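Local coordinates for cellulosomal scaffoldin adaptor protein B (Acetivibrio cellulolyticus, PDB 4U3S), which links cellulosome components through cohesin modules, of which this is the third type II domain, probably binding dockerins, at residues 23-28 against 108-113. Sequence-based numbering, arbitrary orientation.
Sequences TVKINK and EETGTV
Thr110 has OG1 beside its own backbone N (chi1 -65°), which turns the hydroxyl to Lys28 and leaves the methyl CG2 on the side of Asn27. Lys28 N donates to Thr110 OG1 at 2.9 Å. Thr110 CG2 lies 3.4 Å from Asn27 OD1, the two side chains running alongside each other. Asn27 ND2 is held by Glu2 O. The chain of Lys25 bends at chi2 and chi4, so that NZ folds back to Ile26 O at 3.0 Å, from above the carbonyl plane. Gly111 N reaches the same oxygen from the opposite face. Two donors thus grip Ile26 O.

The backbones form an antiparallel pair within one sheet of the cohesin beta-sandwich, joining strands 19-27 and 111-120. Ile26 and Gly111 are a hydrogen-bonded pair. Ile26 N returns a hydrogen bond to Gly111 O at 2.9 Å. Gly111 has phi 147°, a backbone shape that glycine takes easily because it has no CB to meet the preceding carbonyl oxygen. Further along, Val113 N bonds to Val24 O at 2.8 Å.

On the Lys25 and Thr112 face, the methyls of Thr23 and Thr112 meet tightly, CG2 to CG2 at 3.4 Å. On the buried face, Val24 CG1 packs on Val113 CG2 at 3.6 Å, and Ile26 CG1 approaches Val113 CG1. Phe32 of strand 32-40, in the other sheet, touches both Ile26 and Val113.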
loop_
_atom_site.group_PDB
_atom_site.type_symbol
_atom_site.label_atom_id
_atom_site.label_comp_id
_atom_site.label_asym_id
_atom_site.label_seq_id
_atom_site.Cartn_x
_atom_site.Cartn_y
_atom_site.Cartn_z
ATOM N N THR A 23 9.774 -16.560 10.633
ATOM C CA THR A 23 9.867 -16.702 9.191
ATOM C C THR A 23 8.488 -16.917 8.574
ATOM O O THR A 23 7.759 -17.853 8.948
ATOM C CB THR A 23 10.771 -17.877 8.786
ATOM O OG1 THR A 23 12.116 -17.614 9.203
ATOM C CG2 THR A 23 10.759 -18.038 7.278
ATOM N N VAL A 24 8.153 -16.067 7.618
ATOM C CA VAL A 24 6.944 -16.264 6.809
ATOM C C VAL A 24 7.282 -17.217 5.672
ATOM O O VAL A 24 8.217 -16.961 4.914
ATOM C CB VAL A 24 6.416 -14.943 6.241
ATOM C CG1 VAL A 24 5.103 -15.194 5.509
ATOM C CG2 VAL A 24 6.224 -13.941 7.367
ATOM N N LYS A 25 6.480 -18.269 5.543
ATOM C CA LYS A 25 6.765 -19.389 4.651
ATOM C C LYS A 25 5.500 -19.708 3.858
ATOM O O LYS A 25 4.383 -19.652 4.396
ATOM C CB LYS A 25 7.191 -20.602 5.465
ATOM C CG LYS A 25 7.643 -21.774 4.626
ATOM C CD LYS A 25 7.341 -23.102 5.305
ATOM C CE LYS A 25 7.752 -24.277 4.424
ATOM N NZ LYS A 25 7.033 -24.321 3.112
ATOM N N ILE A 26 5.658 -19.971 2.568
ATOM C CA ILE A 26 4.539 -20.464 1.737
ATOM C C ILE A 26 4.777 -21.887 1.251
ATOM O O ILE A 26 5.920 -22.384 1.166
ATOM C CB ILE A 26 4.187 -19.539 0.545
ATOM C CG1 ILE A 26 5.321 -19.506 -0.479
ATOM C CG2 ILE A 26 3.908 -18.112 1.037
ATOM C CD1 ILE A 26 5.002 -18.761 -1.760
ATOM N N ASN A 27 3.679 -22.565 0.968
ATOM C CA ASN A 27 3.734 -23.915 0.434
ATOM C C ASN A 27 2.758 -23.999 -0.698
ATOM O O ASN A 27 1.571 -23.699 -0.536
ATOM C CB ASN A 27 3.385 -24.961 1.483
ATOM C CG ASN A 27 3.710 -26.359 1.011
ATOM O OD1 ASN A 27 4.861 -26.656 0.737
ATOM N ND2 ASN A 27 2.707 -27.187 0.847
ATOM N N LYS A 28 3.271 -24.410 -1.852
ATOM C CA LYS A 28 2.457 -24.686 -3.045
ATOM C C LYS A 28 1.518 -23.556 -3.477
ATOM O O LYS A 28 0.346 -23.806 -3.770
ATOM C CB LYS A 28 1.676 -26.000 -2.866
ATOM C CG LYS A 28 2.583 -27.216 -2.777
ATOM C CD LYS A 28 1.807 -28.459 -2.389
ATOM C CE LYS A 28 2.733 -29.658 -2.291
ATOM N NZ LYS A 28 3.084 -30.187 -3.636
ATOM N N GLU A 108 8.244 -19.811 -8.670
ATOM C CA GLU A 108 8.584 -19.955 -7.258
ATOM C C GLU A 108 7.301 -20.233 -6.502
ATOM O O GLU A 108 6.397 -19.426 -6.558
ATOM C CB GLU A 108 9.215 -18.656 -6.743
ATOM C CG GLU A 108 10.461 -18.279 -7.505
ATOM C CD GLU A 108 11.106 -16.986 -6.978
ATOM O OE1 GLU A 108 10.647 -16.463 -5.943
ATOM O OE2 GLU A 108 12.025 -16.448 -7.630
ATOM N N GLU A 109 7.168 -21.386 -5.860
ATOM C CA GLU A 109 5.884 -21.714 -5.256
ATOM C C GLU A 109 5.924 -22.119 -3.799
ATOM O O GLU A 109 4.878 -22.121 -3.134
ATOM C CB GLU A 109 5.208 -22.827 -6.077
ATOM C CG GLU A 109 5.005 -22.412 -7.521
ATOM C CD GLU A 109 4.309 -23.450 -8.386
ATOM O OE1 GLU A 109 4.531 -24.677 -8.194
ATOM O OE2 GLU A 109 3.556 -23.017 -9.279
ATOM N N THR A 110 7.094 -22.494 -3.311
ATOM C CA THR A 110 7.234 -23.021 -1.985
ATOM C C THR A 110 8.552 -22.516 -1.440
ATOM O O THR A 110 9.595 -22.625 -2.104
ATOM C CB THR A 110 7.251 -24.582 -1.994
ATOM O OG1 THR A 110 5.988 -25.081 -2.438
ATOM C CG2 THR A 110 7.569 -25.137 -0.608
ATOM N N GLY A 111 8.518 -21.984 -0.227
ATOM C CA GLY A 111 9.714 -21.522 0.462
ATOM C C GLY A 111 9.462 -20.335 1.359
ATOM O O GLY A 111 8.346 -19.829 1.471
ATOM N N THR A 112 10.525 -19.893 2.011
ATOM C CA THR A 112 10.434 -18.728 2.894
ATOM C C THR A 112 10.390 -17.448 2.088
ATOM O O THR A 112 11.000 -17.349 1.034
ATOM C CB THR A 112 11.602 -18.693 3.869
ATOM O OG1 THR A 112 12.814 -18.500 3.142
ATOM C CG2 THR A 112 11.703 -19.986 4.676
ATOM N N VAL A 113 9.648 -16.465 2.596
ATOM C CA VAL A 113 9.462 -15.205 1.872
ATOM C C VAL A 113 9.881 -13.972 2.647
ATOM O O VAL A 113 10.136 -12.912 2.061
ATOM C CB VAL A 113 8.047 -15.014 1.349
ATOM C CG1 VAL A 113 7.686 -16.147 0.405
ATOM C CG2 VAL A 113 7.022 -14.821 2.469
#